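Local coordinates for BH2621 protein (Bacillus halodurans, PDB 2QML) that probably acts as a GNAT-fold N-acyltransferase, possibly passing a fatty acyl group to a lysine amine during siderophore biosynthesis, at residues V144-R149 with P172-L177; D33-W38 with M82-S87; Q106-L111 with Q132-E137. All coordinates share one frame; numbering follows the deposited sequence. Where two conformers were deposited one is given.

Interaction 1: V144-R149 with P172-L177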
loop_
_atom_site.group_PDB
_atom_site.type_symbol
_atom_site.label_atom_id
_atom_site.label_comp_id
_atom_site.label_asym_id
_atom_site.label_seq_id
_atom_site.Cartn_x
_atom_site.Cartn_y
_atom_site.Cartn_z
ATOM N N VAL A 144 2.618 4.740 8.366
ATOM C CA VAL A 144 1.360 4.352 8.964
ATOM C C VAL A 144 0.444 3.682 7.941
ATOM O O VAL A 144 0.564 3.832 6.718
ATOM C CB VAL A 144 0.622 5.546 9.631
ATOM C CG1 VAL A 144 1.532 6.264 10.640
ATOM C CG2 VAL A 144 0.015 6.511 8.565
ATOM N N ALA A 145 -0.478 2.912 8.486
ATOM C CA ALA A 145 -1.519 2.209 7.732
ATOM C C ALA A 145 -2.782 2.250 8.619
ATOM O O ALA A 145 -2.692 2.324 9.870
ATOM C CB ALA A 145 -1.115 0.818 7.451
ATOM N N GLU A 146 -3.944 2.275 7.958
ATOM C CA GLU A 146 -5.245 2.271 8.645
ATOM C C GLU A 146 -6.210 1.294 7.968
ATOM O O GLU A 146 -7.283 1.713 7.540
ATOM C CB GLU A 146 -5.798 3.716 8.786
ATOM C CG GLU A 146 -5.572 4.662 7.586
ATOM C CD GLU A 146 -6.040 4.046 6.274
ATOM O OE1 GLU A 146 -5.276 3.190 5.763
ATOM O OE2 GLU A 146 -7.159 4.368 5.757
ATOM N N PRO A 147 -5.855 -0.015 7.965
ATOM C CA PRO A 147 -6.741 -1.007 7.416
ATOM C C PRO A 147 -8.108 -0.953 8.115
ATOM O O PRO A 147 -8.155 -0.641 9.319
ATOM C CB PRO A 147 -6.045 -2.334 7.769
ATOM C CG PRO A 147 -5.110 -2.000 8.962
ATOM C CD PRO A 147 -4.654 -0.614 8.610
ATOM N N ASP A 148 -9.184 -1.244 7.394
ATOM C CA ASP A 148 -10.466 -1.469 8.007
ATOM C C ASP A 148 -10.278 -2.421 9.190
ATOM O O ASP A 148 -9.597 -3.465 9.056
ATOM C CB ASP A 148 -11.428 -2.049 6.982
ATOM C CG ASP A 148 -12.833 -2.115 7.476
ATOM O OD1 ASP A 148 -13.144 -2.898 8.408
ATOM O OD2 ASP A 148 -13.659 -1.423 6.901
ATOM N N ARG A 149 -10.890 -2.126 10.341
ATOM C CA ARG A 149 -10.678 -2.973 11.520
ATOM C C ARG A 149 -11.122 -4.430 11.353
ATOM O O ARG A 149 -10.697 -5.336 12.111
ATOM C CB ARG A 149 -11.349 -2.341 12.740
ATOM C CG ARG A 149 -12.846 -2.309 12.665
ATOM C CD ARG A 149 -13.405 -1.878 14.004
ATOM N NE ARG A 149 -14.847 -1.889 13.949
ATOM C CZ ARG A 149 -15.628 -1.876 15.038
ATOM N NH1 ARG A 149 -15.096 -1.875 16.237
ATOM N NH2 ARG A 149 -16.929 -1.918 14.909
ATOM N N PRO A 172 -14.339 8.727 7.756
ATOM C CA PRO A 172 -15.640 8.858 7.068
ATOM C C PRO A 172 -16.132 7.541 6.442
ATOM O O PRO A 172 -17.310 7.261 6.498
ATOM C CB PRO A 172 -15.359 9.928 6.003
ATOM C CG PRO A 172 -14.205 10.686 6.487
ATOM C CD PRO A 172 -13.368 9.725 7.293
ATOM N N ASP A 173 -15.208 6.718 5.956
ATOM C CA ASP A 173 -15.554 5.502 5.245
ATOM C C ASP A 173 -15.455 4.182 5.970
ATOM O O ASP A 173 -15.887 3.144 5.442
ATOM C CB ASP A 173 -14.649 5.386 3.997
ATOM C CG ASP A 173 -13.148 5.362 4.332
ATOM O OD1 ASP A 173 -12.649 6.113 5.214
ATOM O OD2 ASP A 173 -12.428 4.613 3.642
ATOM N N LYS A 174 -14.915 4.206 7.176
ATOM C CA LYS A 174 -14.707 2.974 7.895
ATOM C C LYS A 174 -14.256 3.259 9.313
ATOM O O LYS A 174 -13.875 4.384 9.627
ATOM C CB LYS A 174 -13.571 2.156 7.242
ATOM C CG LYS A 174 -12.263 2.868 7.136
ATOM C CD LYS A 174 -11.176 2.063 6.418
ATOM C CE LYS A 174 -9.998 2.905 6.055
ATOM N NZ LYS A 174 -8.906 2.214 5.321
ATOM N N ILE A 175 -14.251 2.222 10.123
ATOM C CA ILE A 175 -13.506 2.269 11.359
ATOM C C ILE A 175 -12.195 1.531 11.016
ATOM O O ILE A 175 -12.190 0.342 10.779
ATOM C CB ILE A 175 -14.190 1.668 12.577
ATOM C CG1 ILE A 175 -15.533 2.361 12.857
ATOM C CG2 ILE A 175 -13.253 1.789 13.818
ATOM C CD1 ILE A 175 -16.312 1.771 14.018
ATOM N N GLY A 176 -11.107 2.274 10.960
ATOM C CA GLY A 176 -9.817 1.708 10.683
ATOM C C GLY A 176 -9.078 1.388 11.966
ATOM O O GLY A 176 -9.507 1.810 13.044
ATOM N N LEU A 177 -8.009 0.613 11.836
ATOM C CA LEU A 177 -7.078 0.342 12.918
ATOM C C LEU A 177 -5.819 1.094 12.518
ATOM O O LEU A 177 -5.146 0.713 11.554
ATOM C CB LEU A 177 -6.822 -1.147 13.147
ATOM C CG LEU A 177 -5.842 -1.475 14.282
ATOM C CD1 LEU A 177 -6.372 -1.065 15.664
ATOM C CD2 LEU A 177 -5.485 -2.967 14.215
HETATM O O HOH W 1 -15.259 -0.313 9.135
#
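Lys174 reaches across to Asp148 and Glu146 where the last strand of the GNAT sheet, 175-182, slots in beside strand 142-145. The chain of segment 144-149 is already leaving its strand here: beyond Ala145, which still pairs with Met179, the two segments share a single bridge, Asp148 with Gly176. Two bonds make that bridge: Leu177 N gives to Pro147 O at 2.8 Å, and Arg149 N gives to Ile175 O, also at 2.8 Å. Glycine suits position 176 because a CB there would come too close to the carbonyl oxygen of Glu146, while Gly176 CA itself makes a CA-H...O contact with Pro147 O, 3.2 Å away.

From Lys174 CB, which packs 3.6 Å from Asp148 OD2, the lysine sets out past an aspartate whose OD1 is salt-bridged to Arg150. CG stands between the backbone N and the carbonyl carbon (chi1 57°), and from there the chain runs extended. Lys174 CD passes the backbone of Asp148, 3.9 Å from Asp148 CA, and CE comes up beside the two oxygens of Glu146 that await the tip. Lys174 NZ then bonds Glu146 O at 2.8 Å. Lys174 NZ also closes a salt bridge with Glu146 OE2 at 2.8 Å, meeting that oxygen from 49° above the carboxylate plane. A long, flexible cation suits this task, since one ammonium pairs with a buried carboxylate and ties up a main-chain carbonyl too. The two side chains cross at about a right angle, and the other carboxylate oxygen, OE1, binds a glycerol molecule.

A water bridges Asp148 OD2 and Ile175 N, donating to the first and accepting from the second. Arg149, salt-bridged through NH1 to Glu168 of the neighbouring strand, runs side by side with Ile175, whose CD1 rests 3.7 Å above one face of the guanidinium, toward its rim.

Interaction 2: D33-W38 with M82-S87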
loop_
_atom_site.group_PDB
_atom_site.type_symbol
_atom_site.label_atom_id
_atom_site.label_comp_id
_atom_site.label_asym_id
_atom_site.label_seq_id
_atom_site.Cartn_x
_atom_site.Cartn_y
_atom_site.Cartn_z
ATOM N N ASP A 33 -8.945 0.830 -17.340
ATOM C CA ASP A 33 -9.798 -0.352 -17.480
ATOM C C ASP A 33 -9.371 -1.481 -16.522
ATOM O O ASP A 33 -10.213 -2.164 -15.922
ATOM C CB ASP A 33 -9.820 -0.843 -18.934
ATOM C CG ASP A 33 -10.311 0.228 -19.905
ATOM O OD1 ASP A 33 -11.394 0.773 -19.745
ATOM O OD2 ASP A 33 -9.577 0.545 -20.836
HETATM N N MSE A 34 -8.075 -1.704 -16.422
HETATM C CA MSE A 34 -7.554 -2.733 -15.555
HETATM C C MSE A 34 -7.853 -2.430 -14.099
HETATM O O MSE A 34 -8.313 -3.300 -13.365
HETATM C CB MSE A 34 -6.035 -2.865 -15.743
HETATM C CG MSE A 34 -5.392 -3.882 -14.818
HETATM SE SE MSE A 34 -3.525 -4.141 -15.309
HETATM C CE MSE A 34 -2.780 -2.486 -14.771
ATOM N N LEU A 35 -7.595 -1.207 -13.684
ATOM C CA LEU A 35 -7.825 -0.791 -12.300
ATOM C C LEU A 35 -9.334 -0.861 -11.969
ATOM O O LEU A 35 -9.746 -1.317 -10.880
ATOM C CB LEU A 35 -7.228 0.583 -12.027
ATOM C CG LEU A 35 -5.702 0.667 -12.062
ATOM C CD1 LEU A 35 -5.272 2.101 -11.811
ATOM C CD2 LEU A 35 -5.091 -0.299 -11.070
ATOM N N HIS A 36 -10.166 -0.417 -12.913
ATOM C CA HIS A 36 -11.637 -0.498 -12.771
ATOM C C HIS A 36 -12.099 -1.944 -12.525
ATOM O O HIS A 36 -12.937 -2.213 -11.676
ATOM C CB HIS A 36 -12.280 0.108 -14.004
ATOM C CG HIS A 36 -13.769 -0.019 -14.026
ATOM N ND1 HIS A 36 -14.416 -0.946 -14.814
ATOM C CD2 HIS A 36 -14.730 0.624 -13.320
ATOM C CE1 HIS A 36 -15.714 -0.845 -14.609
ATOM N NE2 HIS A 36 -15.932 0.106 -13.721
ATOM N N SER A 37 -11.519 -2.896 -13.255
ATOM C CA SER A 37 -11.799 -4.322 -13.060
ATOM C C SER A 37 -11.390 -4.778 -11.634
ATOM O O SER A 37 -12.152 -5.472 -10.926
ATOM C CB SER A 37 -11.077 -5.151 -14.115
ATOM O OG SER A 37 -11.383 -6.500 -13.929
ATOM N N TRP A 38 -10.221 -4.367 -11.186
ATOM C CA TRP A 38 -9.786 -4.711 -9.827
ATOM C C TRP A 38 -10.717 -4.168 -8.752
ATOM O O TRP A 38 -10.993 -4.867 -7.759
ATOM C CB TRP A 38 -8.353 -4.242 -9.522
ATOM C CG TRP A 38 -7.307 -4.813 -10.433
ATOM C CD1 TRP A 38 -7.457 -5.830 -11.285
ATOM C CD2 TRP A 38 -5.915 -4.475 -10.461
ATOM N NE1 TRP A 38 -6.263 -6.116 -11.933
ATOM C CE2 TRP A 38 -5.298 -5.310 -11.431
ATOM C CE3 TRP A 38 -5.129 -3.569 -9.770
ATOM C CZ2 TRP A 38 -3.945 -5.229 -11.737
ATOM C CZ3 TRP A 38 -3.787 -3.490 -10.100
ATOM C CH2 TRP A 38 -3.220 -4.300 -11.064
HETATM N N MSE A 82 -0.527 -6.807 -10.819
HETATM C CA MSE A 82 -1.500 -7.500 -9.951
HETATM C C MSE A 82 -1.791 -6.808 -8.608
HETATM O O MSE A 82 -2.496 -7.336 -7.772
HETATM C CB MSE A 82 -1.042 -8.962 -9.756
HETATM C CG MSE A 82 0.451 -9.180 -9.448
HETATM SE SE MSE A 82 1.138 -8.260 -7.887
HETATM C CE MSE A 82 0.200 -9.332 -6.526
ATOM N N SER A 83 -1.308 -5.581 -8.451
ATOM C CA SER A 83 -1.502 -4.833 -7.223
ATOM C C SER A 83 -1.497 -3.324 -7.476
ATOM O O SER A 83 -0.867 -2.811 -8.413
ATOM C CB SER A 83 -0.459 -5.256 -6.183
ATOM O OG SER A 83 0.844 -4.990 -6.633
ATOM N N TYR A 84 -2.226 -2.623 -6.639
ATOM C CA TYR A 84 -2.398 -1.181 -6.728
ATOM C C TYR A 84 -2.013 -0.610 -5.360
ATOM O O TYR A 84 -2.388 -1.167 -4.323
ATOM C CB TYR A 84 -3.820 -0.817 -7.196
ATOM C CG TYR A 84 -4.217 0.641 -7.062
ATOM C CD1 TYR A 84 -3.874 1.596 -8.034
ATOM C CD2 TYR A 84 -4.947 1.077 -5.969
ATOM C CE1 TYR A 84 -4.259 2.923 -7.919
ATOM C CE2 TYR A 84 -5.339 2.381 -5.869
ATOM C CZ TYR A 84 -4.961 3.302 -6.834
ATOM O OH TYR A 84 -5.347 4.606 -6.716
ATOM N N TRP A 85 -1.347 0.532 -5.413
ATOM C CA TRP A 85 -0.749 1.152 -4.261
ATOM C C TRP A 85 -0.935 2.660 -4.295
ATOM O O TRP A 85 -0.790 3.310 -5.347
ATOM C CB TRP A 85 0.775 0.829 -4.191
ATOM C CG TRP A 85 1.081 -0.615 -4.340
ATOM C CD1 TRP A 85 1.030 -1.356 -5.507
ATOM C CD2 TRP A 85 1.385 -1.528 -3.297
ATOM N NE1 TRP A 85 1.314 -2.609 -5.247
ATOM C CE2 TRP A 85 1.514 -2.803 -3.911
ATOM C CE3 TRP A 85 1.566 -1.417 -1.915
ATOM C CZ2 TRP A 85 1.829 -3.955 -3.190
ATOM C CZ3 TRP A 85 1.912 -2.547 -1.208
ATOM C CH2 TRP A 85 2.028 -3.797 -1.844
ATOM N N GLU A 86 -1.296 3.230 -3.150
ATOM C CA GLU A 86 -1.302 4.672 -2.971
ATOM C C GLU A 86 -0.311 4.936 -1.828
ATOM O O GLU A 86 -0.515 4.574 -0.700
ATOM C CB GLU A 86 -2.694 5.209 -2.680
ATOM C CG GLU A 86 -3.660 4.996 -3.800
ATOM C CD GLU A 86 -5.095 5.390 -3.467
ATOM O OE1 GLU A 86 -5.382 5.759 -2.295
ATOM O OE2 GLU A 86 -5.950 5.321 -4.397
ATOM N N SER A 87 0.763 5.598 -2.163
ATOM C CA SER A 87 1.802 6.073 -1.235
ATOM C C SER A 87 1.568 7.578 -0.965
ATOM O O SER A 87 1.504 8.391 -1.893
ATOM C CB SER A 87 3.164 5.810 -1.841
ATOM O OG SER A 87 4.174 6.379 -1.072
#
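Trp38 and Leu35, one turn apart, face Tyr84 and its neighbours where helix 32-38 of the GNAT fold packs across strand 80-89. The axes of 33-38 and 82-87 cross at -94° and pass 9.9 Å apart, a gap that large apolar side chains bridge without any hydrogen bond between the segments.

Trp38 meets the strand with the rim of its six-membered ring. Trp38 CZ3 lies 3.4 Å from Ser83 O, which sits at the ring edge near its plane, and Trp38 CH2 is 3.5 Å from Ser83 N. Tyr84 CB also lies in the ring plane, 3.9 Å from Trp38 CZ3. One face of the indole is lined from within the helix by CG of Met34 (a selenomethionine), 3.4 Å above the plane. A broad, rigid indole suits this place because it spans the gap from the helix to the strand backbone, CZ3 and CH2 reaching Ser83.

Leu35 and Tyr84 cross at about a right angle. Both leucine methyls touch the CD1 side of the tyrosine ring, Leu35 CD2 lying 3.8 Å from Tyr84 CD1, and a branched apolar chain suits such a double contact. The Tyr84 hydroxyl gives a short bond to Glu86 OE2, on the anti lone pair.

Met82 and Ser83 form a classic beta bulge opposite Gly75, and both point their CB atoms away from the helix. On that side of the strand, Trp85 NE1 donates to Ser83 OG at 2.8 Å, with the hydroxyl oxygen close to the indole plane.

Interaction 3: Q106-L111 with Q132-E137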
loop_
_atom_site.group_PDB
_atom_site.type_symbol
_atom_site.label_atom_id
_atom_site.label_comp_id
_atom_site.label_asym_id
_atom_site.label_seq_id
_atom_site.Cartn_x
_atom_site.Cartn_y
_atom_site.Cartn_z
ATOM N N GLN A 106 4.780 8.988 6.487
ATOM C CA GLN A 106 4.143 8.559 5.280
ATOM C C GLN A 106 3.096 7.494 5.615
ATOM O O GLN A 106 3.079 6.911 6.709
ATOM C CB GLN A 106 5.169 7.992 4.271
ATOM C CG GLN A 106 6.234 8.976 3.796
ATOM C CD GLN A 106 7.154 8.295 2.842
ATOM O OE1 GLN A 106 6.706 7.516 2.040
ATOM N NE2 GLN A 106 8.428 8.591 2.899
ATOM N N GLY A 107 2.228 7.260 4.648
ATOM C CA GLY A 107 1.219 6.224 4.706
ATOM C C GLY A 107 1.124 5.396 3.458
ATOM O O GLY A 107 1.731 5.726 2.434
ATOM N N ILE A 108 0.400 4.282 3.561
ATOM C CA ILE A 108 0.248 3.360 2.459
ATOM C C ILE A 108 -1.151 2.773 2.385
ATOM O O ILE A 108 -1.769 2.441 3.426
ATOM C CB ILE A 108 1.302 2.229 2.514
ATOM C CG1 ILE A 108 1.342 1.448 1.165
ATOM C CG2 ILE A 108 1.141 1.328 3.777
ATOM C CD1 ILE A 108 1.863 2.291 -0.035
ATOM N N HIS A 109 -1.700 2.763 1.181
ATOM C CA HIS A 109 -2.924 2.043 0.876
ATOM C C HIS A 109 -2.553 1.001 -0.171
ATOM O O HIS A 109 -1.681 1.268 -1.018
ATOM C CB HIS A 109 -4.050 2.900 0.336
ATOM C CG HIS A 109 -4.462 4.029 1.226
ATOM N ND1 HIS A 109 -5.074 3.815 2.453
ATOM C CD2 HIS A 109 -4.518 5.350 0.999
ATOM C CE1 HIS A 109 -5.404 4.990 2.973
ATOM N NE2 HIS A 109 -5.013 5.937 2.148
ATOM N N LEU A 110 -3.191 -0.167 -0.151
ATOM C CA LEU A 110 -2.856 -1.223 -1.118
ATOM C C LEU A 110 -3.975 -2.204 -1.355
ATOM O O LEU A 110 -4.909 -2.315 -0.559
ATOM C CB LEU A 110 -1.624 -1.995 -0.609
ATOM C CG LEU A 110 -1.756 -2.838 0.671
ATOM C CD1 LEU A 110 -2.249 -4.285 0.340
ATOM C CD2 LEU A 110 -0.496 -2.929 1.520
ATOM N N LEU A 111 -3.886 -2.907 -2.477
ATOM C CA LEU A 111 -4.773 -4.013 -2.815
ATOM C C LEU A 111 -4.077 -4.921 -3.816
ATOM O O LEU A 111 -3.252 -4.426 -4.625
ATOM C CB LEU A 111 -6.100 -3.502 -3.393
ATOM C CG LEU A 111 -6.135 -2.841 -4.776
ATOM C CD1 LEU A 111 -6.257 -3.827 -5.982
ATOM C CD2 LEU A 111 -7.284 -1.842 -4.843
ATOM N N GLN A 132 10.424 -0.409 1.939
ATOM C CA GLN A 132 11.836 -0.117 1.899
ATOM C C GLN A 132 12.103 1.135 1.049
ATOM O O GLN A 132 12.841 2.030 1.470
ATOM C CB GLN A 132 12.620 -1.347 1.385
ATOM C CG GLN A 132 14.124 -1.203 1.455
ATOM C CD GLN A 132 14.623 -1.005 2.872
ATOM O OE1 GLN A 132 14.409 0.045 3.520
ATOM N NE2 GLN A 132 15.286 -2.034 3.384
ATOM N N GLN A 133 11.469 1.246 -0.104
ATOM C CA GLN A 133 11.731 2.405 -0.965
ATOM C C GLN A 133 11.097 3.712 -0.423
ATOM O O GLN A 133 11.593 4.799 -0.641
ATOM C CB GLN A 133 11.321 2.118 -2.420
ATOM C CG GLN A 133 11.877 0.787 -3.054
ATOM C CD GLN A 133 13.252 0.261 -2.492
ATOM O OE1 GLN A 133 14.265 1.002 -2.339
ATOM N NE2 GLN A 133 13.263 -1.029 -2.227
ATOM N N LYS A 134 9.999 3.612 0.308
ATOM C CA LYS A 134 9.430 4.757 0.988
ATOM C C LYS A 134 10.331 5.211 2.138
ATOM O O LYS A 134 10.501 6.412 2.350
ATOM C CB LYS A 134 8.039 4.429 1.488
ATOM C CG LYS A 134 6.959 4.363 0.389
ATOM C CD LYS A 134 5.653 3.678 0.807
ATOM C CE LYS A 134 4.946 4.372 1.929
ATOM N NZ LYS A 134 4.522 5.710 1.594
ATOM N N PHE A 135 10.917 4.262 2.866
ATOM C CA PHE A 135 11.815 4.588 3.995
ATOM C C PHE A 135 13.147 5.193 3.564
ATOM O O PHE A 135 13.904 5.690 4.414
ATOM C CB PHE A 135 12.066 3.358 4.874
ATOM C CG PHE A 135 11.029 3.151 5.973
ATOM C CD1 PHE A 135 10.761 4.152 6.898
ATOM C CD2 PHE A 135 10.430 1.915 6.132
ATOM C CE1 PHE A 135 9.870 3.927 7.933
ATOM C CE2 PHE A 135 9.529 1.683 7.163
ATOM C CZ PHE A 135 9.298 2.691 8.076
ATOM N N GLN A 136 13.444 5.220 2.257
ATOM C CA GLN A 136 14.673 5.870 1.848
ATOM C C GLN A 136 14.567 7.390 1.858
ATOM O O GLN A 136 15.575 8.071 1.660
ATOM C CB GLN A 136 15.158 5.374 0.474
ATOM C CG GLN A 136 15.331 3.909 0.432
ATOM C CD GLN A 136 16.204 3.378 1.539
ATOM O OE1 GLN A 136 17.331 3.778 1.719
ATOM N NE2 GLN A 136 15.633 2.488 2.332
ATOM N N GLU A 137 13.372 7.940 2.016
ATOM C CA GLU A 137 13.241 9.386 2.292
ATOM C C GLU A 137 13.983 9.665 3.620
ATOM O O GLU A 137 13.628 9.117 4.644
ATOM C CB GLU A 137 11.772 9.762 2.338
ATOM C CG GLU A 137 11.535 11.170 2.815
ATOM C CD GLU A 137 11.989 12.215 1.815
ATOM O OE1 GLU A 137 11.799 11.976 0.603
ATOM O OE2 GLU A 137 12.481 13.264 2.269
#
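Lys134 NZ is gripped by three oxygens: Gln106 OE1 at 2.9 Å, Gly107 O at 2.9 Å, and the hydroxyl of Ser87 on the neighbouring strand 80-89. The contact lies within a beta-alpha-beta unit of the GNAT fold, made of strand 106-112, helix 123-135 and strand 142-145, and joins the C-terminal part of helix 123-135 to the start of strand 106-112.

The lysine does not simply stretch out. Its chain bends at chi3 (62°) and again at chi4, turning first CE and then NZ down onto the strand. Before that bend, Lys134 CD passes 4.1 Å from Ile108 CD1, an apolar contact that suits the aliphatic part of a lysine in a buried setting. The ammonium lies only moderately off the carbonyl plane of Gln106 OE1, but well above that of Gly107 O.

Gln106 uses both ends of its amide. Its chain, extended beyond CG, crosses the lysine obliquely; while OE1 accepts from NZ, Gln106 NE2 donates to Lys134 O at 3.1 Å, a bent bond with an N-H...O angle of 135°. The same carbonyl oxygen also receives Glu137 N, the two donors coming from opposite faces of its plane. Gln106 NE2 has a further partner in Thr140 OG1 and lies 3.6 Å from Glu137 CB. Glutamine suits the spot because one group can serve a donor and an acceptor of the same residue.

The three oxygens named around NZ are uncharged: a side-chain amide, a main-chain carbonyl and a hydroxyl. Their number suits the three N-H groups of an ammonium, which is consistent with a lysine that is buried yet still charged, its charge spread over neutral dipoles of two adjacent strands.

In the fold
From the N terminus, interaction 2 closes first, bringing helix 32-38 back against strand 80-89 after 43 intervening residues that include helix 54-65. Interaction 3 then closes a shorter loop, helix 123-135 returning onto strand 106-112. Interaction 1 comes last, its loop spanning helix 152-160 and strand 164-170. The three follow in series, neither nesting nor crossing, yet all reach one sheet. Strand 106-112 is the middle member, with strands 80-89 and 142-145 as its neighbours: Glu86 O probably accepts from His109 N on one side, and Val144 N probably gives to Gln106 O on the other. Interactions 1 and 2 stay about 8 Å apart at their nearest atoms.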